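Local coordinates for protein glyoxylate reductase (Paecilomyces sp. J18, PDB 3WNV) that probably catalyses the NAD(P)H-dependent reduction of glyoxylate to glycolate, as a fungal member of the D-isomer-specific 2-hydroxyacid dehydrogenase family, at residues 3-12 with 48-56; 123-133 with 145-153. All coordinates share one frame; numbering follows the deposited sequence.

The two contacts lie in different lobes of the chain, each lobe built round its own parallel sheet. Contact 1 joins the first and third strands of the five-stranded sheet, 5-9 and 51-57, which are neighbours within it. Contact 2 lies beside the seven-stranded sheet, in the NAD-binding domain of the family, where the end of helix 112-127 and the start of helix 131-138 meet the loop that leads into strand 156-160. Both segments of contact 1 come earlier in the chain than either segment of contact 2. Their centres are about 47 Å apart, on opposite sides of the chain's centre, and their nearest atoms about 28 Å. Contact 1 is buried; contact 2 is at the surface.

Contact 1: residues 3-12 with 48-56; sequences SQAALLIGDI and YDDVIAIYR
Five backbone hydrogen bonds tie Ala5, Leu7 and Ile9 to 50-55, making strands 5-9 and 51-56 parallel neighbours in the five-stranded sheet. Strand 27-31 flanks the other edge of 5-9, and from it the chain passes through helix 36-45 to 51-57, a beta-alpha-beta crossover that skips over 5-9. The straightest bond, Ile9 N to Tyr55 O (2.8 Å), has an N-H...O angle of 173°. At the other end Ala5 N donates to Asp50 O, while Ala5 O accepts Ile52 N at 2.8 Å. Between Ala5 and Ala6 the register slips by one residue, a beta bulge, and the ladder then continues through Leu7 N to Ala53 O and Tyr55 N to Leu7 O.

Leu7, Val51 and Ile54 share one face of the sheet. With CG anti to the backbone N (chi1 170°), Leu7 sends CD2 over the centre of the Tyr48 ring, 3.8 Å from its centroid, a CH-pi contact; its CB packs on Val51 CG1. The Tyr48 hydroxyl is held by Asn42.

On the other face Leu8 and Tyr55 run side by side, where helix 16-21 packs on Leu8 and helix 297-317 on Tyr55. Ile12 crosses the Tyr55 ring with CD1 over its centre, 3.8 Å from the centroid. The Tyr55 hydroxyl bonds to Asn85 and also donates to a water, 2.7 Å from OH, which in turn donates to Asp11 O.

Contact 2: residues 123-133 with 145-153; sequences MIGALRQAYVP and KTTLGHDPN
Leu127 and Ile124, on the last turn of helix 112-127, meet the Pro152 ring from different directions. Ile124 stands at about a right angle to it and brings CD1 to Pro152 CG (4.0 Å), while Leu127, its CG beside the backbone N (chi1 -70°), sets CD1 on Pro152 CB. The backbone position of Leu127 places its CB 3.5 Å from His150 O. The helix ends in a Schellman motif at Gln129, and there Leu127 O accepts the one direct hydrogen bond between the segments, from His150 N (3.0 Å, 157° at the hydrogen).

Arg128 folds back along the loop. A water in the plane of its guanidinium, at the edge, accepts from NE and donates to His150 O. Beyond the turn, Gln129 OE1 and Thr147 OG1 stand 3.8 Å apart, bridged by a water. Another donates to both Arg128 O and Thr147 O, and a fourth accepts from Thr147 N and donates to Gln129 O. Val132 CG1 lies against Thr146 N, and the Pro133 ring meets the Thr146 side chain nearly at right angles; OG1 of Thr146 bonds to His143 O.

With one direct bond and four water bridges, the polar join between helix end and loop is mostly solvent-mediated.

Contact 1: residues 3-12 with 48-56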
loop_
_atom_site.group_PDB
_atom_site.type_symbol
_atom_site.label_atom_id
_atom_site.label_comp_id
_atom_site.label_asym_id
_atom_site.label_seq_id
_atom_site.Cartn_x
_atom_site.Cartn_y
_atom_site.Cartn_z
ATOM N N SER A 3 1.482 35.741 -4.258
ATOM C CA SER A 3 0.355 35.183 -3.583
ATOM C C SER A 3 0.189 33.675 -3.700
ATOM O O SER A 3 -0.867 33.195 -3.453
ATOM C CB SER A 3 -0.915 35.812 -4.036
ATOM O OG SER A 3 -0.917 37.140 -3.645
ATOM N N GLN A 4 1.245 32.959 -3.956
ATOM C CA GLN A 4 1.160 31.506 -3.966
ATOM C C GLN A 4 0.841 30.920 -2.606
ATOM O O GLN A 4 1.311 31.379 -1.627
ATOM C CB GLN A 4 2.447 30.898 -4.430
ATOM C CG GLN A 4 2.952 31.418 -5.719
ATOM C CD GLN A 4 4.097 30.660 -6.252
ATOM O OE1 GLN A 4 4.849 30.076 -5.542
ATOM N NE2 GLN A 4 4.220 30.667 -7.538
ATOM N N ALA A 5 0.035 29.891 -2.609
ATOM C CA ALA A 5 -0.357 29.199 -1.377
ATOM C C ALA A 5 -0.165 27.691 -1.490
ATOM O O ALA A 5 -0.213 27.124 -2.599
ATOM C CB ALA A 5 -1.789 29.544 -1.007
ATOM N N ALA A 6 0.041 27.036 -0.353
ATOM C CA ALA A 6 -0.013 25.580 -0.293
ATOM C C ALA A 6 -1.172 25.138 0.619
ATOM O O ALA A 6 -1.433 25.765 1.642
ATOM C CB ALA A 6 1.290 24.996 0.217
ATOM N N LEU A 7 -1.854 24.058 0.259
ATOM C CA LEU A 7 -3.012 23.626 1.031
ATOM C C LEU A 7 -2.780 22.229 1.583
ATOM O O LEU A 7 -2.448 21.292 0.840
ATOM C CB LEU A 7 -4.258 23.632 0.146
ATOM C CG LEU A 7 -5.496 22.975 0.759
ATOM C CD1 LEU A 7 -5.978 23.785 1.955
ATOM C CD2 LEU A 7 -6.620 22.883 -0.314
ATOM N N LEU A 8 -2.960 22.081 2.889
ATOM C CA LEU A 8 -2.765 20.778 3.535
ATOM C C LEU A 8 -4.137 20.117 3.723
ATOM O O LEU A 8 -5.017 20.714 4.347
ATOM C CB LEU A 8 -2.159 21.017 4.921
ATOM C CG LEU A 8 -2.255 19.791 5.874
ATOM C CD1 LEU A 8 -1.645 18.491 5.315
ATOM C CD2 LEU A 8 -1.616 20.097 7.261
ATOM N N ILE A 9 -4.328 18.919 3.166
ATOM C CA ILE A 9 -5.569 18.173 3.375
ATOM C C ILE A 9 -5.300 17.154 4.473
ATOM O O ILE A 9 -4.394 16.342 4.348
ATOM C CB ILE A 9 -5.997 17.328 2.142
ATOM C CG1 ILE A 9 -6.005 18.152 0.833
ATOM C CG2 ILE A 9 -7.392 16.716 2.410
ATOM C CD1 ILE A 9 -6.953 19.305 0.814
ATOM N N GLY A 10 -6.081 17.182 5.545
ATOM C CA GLY A 10 -5.878 16.193 6.586
ATOM C C GLY A 10 -4.791 16.635 7.548
ATOM O O GLY A 10 -4.612 17.829 7.761
ATOM N N ASP A 11 -4.090 15.663 8.133
ATOM C CA ASP A 11 -3.178 15.943 9.244
ATOM C C ASP A 11 -1.728 15.698 8.830
ATOM O O ASP A 11 -1.444 14.849 7.970
ATOM C CB ASP A 11 -3.449 15.003 10.430
ATOM C CG ASP A 11 -4.861 15.121 11.001
ATOM O OD1 ASP A 11 -5.476 16.212 10.940
ATOM O OD2 ASP A 11 -5.348 14.088 11.534
ATOM N N ILE A 12 -0.820 16.422 9.488
ATOM C CA ILE A 12 0.597 16.082 9.488
ATOM C C ILE A 12 0.956 15.804 10.960
ATOM O O ILE A 12 0.718 16.631 11.841
ATOM C CB ILE A 12 1.460 17.215 8.843
ATOM C CG1 ILE A 12 1.246 17.222 7.307
ATOM C CG2 ILE A 12 2.913 17.075 9.215
ATOM C CD1 ILE A 12 1.892 18.417 6.571
ATOM N N TYR A 48 -9.393 28.922 -2.417
ATOM C CA TYR A 48 -8.161 28.231 -2.751
ATOM C C TYR A 48 -7.581 28.720 -4.095
ATOM O O TYR A 48 -6.739 28.052 -4.683
ATOM C CB TYR A 48 -8.422 26.741 -2.858
ATOM C CG TYR A 48 -8.932 26.092 -1.597
ATOM C CD1 TYR A 48 -8.574 26.577 -0.344
ATOM C CD2 TYR A 48 -9.731 24.962 -1.661
ATOM C CE1 TYR A 48 -9.008 25.937 0.824
ATOM C CE2 TYR A 48 -10.160 24.305 -0.496
ATOM C CZ TYR A 48 -9.803 24.823 0.743
ATOM O OH TYR A 48 -10.223 24.207 1.912
ATOM N N ASP A 49 -8.023 29.876 -4.576
ATOM C CA ASP A 49 -7.675 30.313 -5.932
ATOM C C ASP A 49 -6.191 30.670 -6.142
ATOM O O ASP A 49 -5.731 30.817 -7.275
ATOM C CB ASP A 49 -8.631 31.409 -6.411
ATOM C CG ASP A 49 -9.873 30.826 -7.097
ATOM O OD1 ASP A 49 -10.117 29.587 -6.996
ATOM O OD2 ASP A 49 -10.591 31.600 -7.752
ATOM N N ASP A 50 -5.438 30.800 -5.054
ATOM C CA ASP A 50 -3.992 31.007 -5.149
ATOM C C ASP A 50 -3.179 29.764 -4.796
ATOM O O ASP A 50 -1.951 29.818 -4.703
ATOM C CB ASP A 50 -3.573 32.151 -4.218
ATOM C CG ASP A 50 -4.067 33.536 -4.722
ATOM O OD1 ASP A 50 -3.772 33.939 -5.891
ATOM O OD2 ASP A 50 -4.789 34.209 -3.949
ATOM N N VAL A 51 -3.847 28.637 -4.600
ATOM C CA VAL A 51 -3.132 27.430 -4.148
ATOM C C VAL A 51 -2.386 26.780 -5.304
ATOM O O VAL A 51 -3.016 26.339 -6.264
ATOM C CB VAL A 51 -4.097 26.421 -3.558
ATOM C CG1 VAL A 51 -3.367 25.077 -3.278
ATOM C CG2 VAL A 51 -4.735 26.993 -2.281
ATOM N N ILE A 52 -1.057 26.718 -5.226
ATOM C CA ILE A 52 -0.243 26.111 -6.295
ATOM C C ILE A 52 0.048 24.648 -6.006
ATOM O O ILE A 52 0.264 23.849 -6.922
ATOM C CB ILE A 52 1.095 26.883 -6.514
ATOM C CG1 ILE A 52 1.911 26.306 -7.678
ATOM C CG2 ILE A 52 1.953 26.863 -5.273
ATOM C CD1 ILE A 52 3.167 27.138 -7.974
ATOM N N ALA A 53 0.040 24.273 -4.730
ATOM C CA ALA A 53 0.385 22.894 -4.375
ATOM C C ALA A 53 -0.444 22.394 -3.216
ATOM O O ALA A 53 -0.765 23.153 -2.315
ATOM C CB ALA A 53 1.837 22.792 -4.034
ATOM N N ILE A 54 -0.696 21.088 -3.193
ATOM C CA ILE A 54 -1.567 20.503 -2.185
ATOM C C ILE A 54 -0.830 19.337 -1.572
ATOM O O ILE A 54 -0.291 18.495 -2.298
ATOM C CB ILE A 54 -2.853 19.949 -2.826
ATOM C CG1 ILE A 54 -3.806 21.088 -3.207
ATOM C CG2 ILE A 54 -3.561 18.961 -1.863
ATOM C CD1 ILE A 54 -5.023 20.563 -4.039
ATOM N N TYR A 55 -0.814 19.262 -0.245
ATOM C CA TYR A 55 -0.318 18.077 0.446
ATOM C C TYR A 55 -1.529 17.246 0.787
ATOM O O TYR A 55 -2.467 17.771 1.392
ATOM C CB TYR A 55 0.345 18.514 1.782
ATOM C CG TYR A 55 0.843 17.353 2.655
ATOM C CD1 TYR A 55 -0.044 16.456 3.263
ATOM C CD2 TYR A 55 2.198 17.208 2.922
ATOM C CE1 TYR A 55 0.418 15.385 4.087
ATOM C CE2 TYR A 55 2.678 16.157 3.725
ATOM C CZ TYR A 55 1.777 15.249 4.293
ATOM O OH TYR A 55 2.263 14.249 5.098
ATOM N N ARG A 56 -1.517 15.942 0.459
ATOM C CA ARG A 56 -2.599 15.089 0.921
ATOM C C ARG A 56 -2.030 13.740 1.262
ATOM O O ARG A 56 -0.863 13.443 0.958
ATOM C CB ARG A 56 -3.698 14.952 -0.154
ATOM C CG ARG A 56 -3.286 14.124 -1.369
ATOM C CD ARG A 56 -4.460 13.953 -2.332
ATOM N NE ARG A 56 -5.580 13.184 -1.731
ATOM C CZ ARG A 56 -5.685 11.847 -1.770
ATOM N NH1 ARG A 56 -4.736 11.101 -2.333
ATOM N NH2 ARG A 56 -6.757 11.245 -1.246
HETATM O O HOH W 1 0.583 13.160 6.891
#

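Contact 2: residues 123-133 with 145-153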
loop_
_atom_site.group_PDB
_atom_site.type_symbol
_atom_site.label_atom_id
_atom_site.label_comp_id
_atom_site.label_asym_id
_atom_site.label_seq_id
_atom_site.Cartn_x
_atom_site.Cartn_y
_atom_site.Cartn_z
ATOM N N MET A 123 3.920 -13.731 7.344
ATOM C CA MET A 123 4.233 -15.035 6.759
ATOM C C MET A 123 4.537 -16.073 7.847
ATOM O O MET A 123 4.057 -17.185 7.816
ATOM C CB MET A 123 5.446 -14.899 5.830
ATOM C CG MET A 123 5.790 -16.209 5.123
ATOM S SD MET A 123 7.311 -16.078 4.123
ATOM C CE MET A 123 8.597 -16.083 5.388
ATOM N N ILE A 124 5.384 -15.718 8.800
ATOM C CA ILE A 124 5.688 -16.650 9.870
ATOM C C ILE A 124 4.409 -16.934 10.692
ATOM O O ILE A 124 4.135 -18.105 11.016
ATOM C CB ILE A 124 6.780 -16.057 10.771
ATOM C CG1 ILE A 124 8.078 -15.867 9.942
ATOM C CG2 ILE A 124 7.036 -16.974 11.981
ATOM C CD1 ILE A 124 8.567 -17.134 9.238
ATOM N N GLY A 125 3.601 -15.901 10.945
ATOM C CA GLY A 125 2.330 -16.051 11.671
ATOM C C GLY A 125 1.424 -17.078 10.962
ATOM O O GLY A 125 0.796 -17.953 11.607
ATOM N N ALA A 126 1.382 -16.983 9.638
ATOM C CA ALA A 126 0.480 -17.823 8.836
ATOM C C ALA A 126 0.992 -19.258 8.814
ATOM O O ALA A 126 0.215 -20.209 8.946
ATOM C CB ALA A 126 0.363 -17.260 7.441
ATOM N N LEU A 127 2.313 -19.405 8.679
ATOM C CA LEU A 127 2.909 -20.747 8.673
ATOM C C LEU A 127 2.841 -21.440 10.019
ATOM O O LEU A 127 2.934 -22.678 10.052
ATOM C CB LEU A 127 4.369 -20.665 8.253
ATOM C CG LEU A 127 4.650 -20.321 6.788
ATOM C CD1 LEU A 127 6.101 -19.940 6.637
ATOM C CD2 LEU A 127 4.344 -21.501 5.897
ATOM N N ARG A 128 2.746 -20.688 11.117
ATOM C CA ARG A 128 2.555 -21.270 12.449
ATOM C C ARG A 128 1.087 -21.272 12.876
ATOM O O ARG A 128 0.763 -21.769 13.982
ATOM C CB ARG A 128 3.376 -20.496 13.528
ATOM C CG ARG A 128 4.899 -20.436 13.292
ATOM C CD ARG A 128 5.440 -21.854 13.162
ATOM N NE ARG A 128 6.914 -21.871 13.179
ATOM C CZ ARG A 128 7.656 -22.161 14.252
ATOM N NH1 ARG A 128 7.087 -22.482 15.410
ATOM N NH2 ARG A 128 8.986 -22.133 14.156
ATOM N N GLN A 129 0.212 -20.701 12.035
ATOM C CA GLN A 129 -1.197 -20.393 12.419
ATOM C C GLN A 129 -1.221 -19.809 13.837
ATOM O O GLN A 129 -1.928 -20.287 14.764
ATOM C CB GLN A 129 -2.117 -21.626 12.244
ATOM C CG GLN A 129 -1.933 -22.229 10.849
ATOM C CD GLN A 129 -2.864 -23.363 10.516
ATOM O OE1 GLN A 129 -3.639 -23.815 11.360
ATOM N NE2 GLN A 129 -2.819 -23.823 9.258
ATOM N N ALA A 130 -0.444 -18.747 13.992
ATOM C CA ALA A 130 -0.049 -18.269 15.312
ATOM C C ALA A 130 -1.167 -17.641 16.126
ATOM O O ALA A 130 -1.004 -17.427 17.325
ATOM C CB ALA A 130 1.124 -17.280 15.196
ATOM N N TYR A 131 -2.285 -17.301 15.492
ATOM C CA TYR A 131 -3.406 -16.756 16.265
ATOM C C TYR A 131 -3.898 -17.763 17.301
ATOM O O TYR A 131 -4.352 -17.393 18.379
ATOM C CB TYR A 131 -4.549 -16.257 15.336
ATOM C CG TYR A 131 -5.682 -15.596 16.112
ATOM C CD1 TYR A 131 -5.504 -14.355 16.723
ATOM C CD2 TYR A 131 -6.916 -16.230 16.250
ATOM C CE1 TYR A 131 -6.557 -13.740 17.460
ATOM C CE2 TYR A 131 -7.967 -15.643 16.984
ATOM C CZ TYR A 131 -7.771 -14.387 17.569
ATOM O OH TYR A 131 -8.799 -13.795 18.274
ATOM N N VAL A 132 -3.815 -19.049 16.990
ATOM C CA VAL A 132 -4.195 -20.060 17.973
ATOM C C VAL A 132 -3.326 -20.033 19.247
ATOM O O VAL A 132 -3.871 -19.898 20.330
ATOM C CB VAL A 132 -4.329 -21.471 17.344
ATOM C CG1 VAL A 132 -4.740 -22.489 18.385
ATOM C CG2 VAL A 132 -5.371 -21.400 16.232
ATOM N N PRO A 133 -1.985 -20.171 19.127
ATOM C CA PRO A 133 -1.183 -20.106 20.365
ATOM C C PRO A 133 -1.145 -18.721 21.034
ATOM O O PRO A 133 -1.077 -18.677 22.258
ATOM C CB PRO A 133 0.228 -20.544 19.900
ATOM C CG PRO A 133 0.246 -20.296 18.418
ATOM C CD PRO A 133 -1.174 -20.629 17.981
ATOM N N LYS A 145 -5.323 -25.498 21.439
ATOM C CA LYS A 145 -5.385 -26.329 20.220
ATOM C C LYS A 145 -4.298 -26.033 19.191
ATOM O O LYS A 145 -4.481 -26.313 17.992
ATOM C CB LYS A 145 -6.752 -26.174 19.538
ATOM C CG LYS A 145 -7.939 -26.749 20.361
ATOM C CD LYS A 145 -7.887 -28.303 20.420
ATOM C CE LYS A 145 -7.242 -28.847 21.715
ATOM N NZ LYS A 145 -6.803 -30.276 21.645
ATOM N N THR A 146 -3.177 -25.464 19.632
ATOM C CA THR A 146 -2.077 -25.165 18.703
ATOM C C THR A 146 -1.680 -26.407 17.913
ATOM O O THR A 146 -1.564 -27.508 18.465
ATOM C CB THR A 146 -0.855 -24.666 19.460
ATOM O OG1 THR A 146 -1.200 -23.461 20.124
ATOM C CG2 THR A 146 0.312 -24.396 18.516
ATOM N N THR A 147 -1.499 -26.245 16.611
ATOM C CA THR A 147 -1.085 -27.357 15.770
ATOM C C THR A 147 0.318 -27.093 15.321
ATOM O O THR A 147 0.806 -25.968 15.464
ATOM C CB THR A 147 -2.010 -27.547 14.536
ATOM O OG1 THR A 147 -2.038 -26.339 13.769
ATOM C CG2 THR A 147 -3.403 -27.855 14.999
ATOM N N LEU A 148 0.992 -28.132 14.828
ATOM C CA LEU A 148 2.322 -27.949 14.259
ATOM C C LEU A 148 2.289 -27.074 12.998
ATOM O O LEU A 148 1.403 -27.224 12.134
ATOM C CB LEU A 148 2.969 -29.308 13.969
ATOM C CG LEU A 148 3.142 -30.236 15.189
ATOM C CD1 LEU A 148 3.685 -31.606 14.753
ATOM C CD2 LEU A 148 4.064 -29.628 16.245
ATOM N N GLY A 149 3.262 -26.172 12.883
ATOM C CA GLY A 149 3.393 -25.306 11.711
ATOM C C GLY A 149 4.428 -25.873 10.754
ATOM O O GLY A 149 4.826 -27.039 10.839
ATOM N N HIS A 150 4.798 -25.072 9.777
ATOM C CA HIS A 150 5.825 -25.442 8.796
ATOM C C HIS A 150 6.951 -24.426 8.776
ATOM O O HIS A 150 6.722 -23.214 8.957
ATOM C CB HIS A 150 5.177 -25.476 7.415
ATOM C CG HIS A 150 4.328 -26.685 7.204
ATOM N ND1 HIS A 150 4.856 -27.929 6.926
ATOM C CD2 HIS A 150 2.986 -26.857 7.304
ATOM C CE1 HIS A 150 3.874 -28.811 6.832
ATOM N NE2 HIS A 150 2.730 -28.186 7.048
ATOM N N ASP A 151 8.176 -24.897 8.555
ATOM C CA ASP A 151 9.323 -24.011 8.456
ATOM C C ASP A 151 9.361 -23.425 7.077
ATOM O O ASP A 151 9.017 -24.107 6.109
ATOM C CB ASP A 151 10.618 -24.792 8.646
ATOM C CG ASP A 151 10.743 -25.366 10.046
ATOM O OD1 ASP A 151 10.188 -24.761 10.998
ATOM O OD2 ASP A 151 11.383 -26.422 10.166
ATOM N N PRO A 152 9.768 -22.162 6.976
ATOM C CA PRO A 152 9.978 -21.597 5.631
ATOM C C PRO A 152 11.239 -22.104 4.963
ATOM O O PRO A 152 11.357 -22.005 3.732
ATOM C CB PRO A 152 10.115 -20.099 5.900
ATOM C CG PRO A 152 10.570 -19.992 7.329
ATOM C CD PRO A 152 9.930 -21.163 8.050
ATOM N N ASN A 153 12.179 -22.639 5.744
ATOM C CA ASN A 153 13.411 -23.191 5.163
ATOM C C ASN A 153 13.168 -24.144 3.964
ATOM O O ASN A 153 12.357 -25.074 4.042
ATOM C CB ASN A 153 14.237 -23.915 6.260
ATOM C CG ASN A 153 15.620 -24.271 5.801
ATOM O OD1 ASN A 153 16.270 -23.485 5.141
ATOM N ND2 ASN A 153 16.085 -25.484 6.137
HETATM O O HOH W 2 7.593 -21.076 10.553
HETATM O O HOH W 3 1.831 -23.371 15.805
HETATM O O HOH W 4 -1.707 -23.300 15.538
HETATM O O HOH W 5 -3.644 -24.205 14.195
#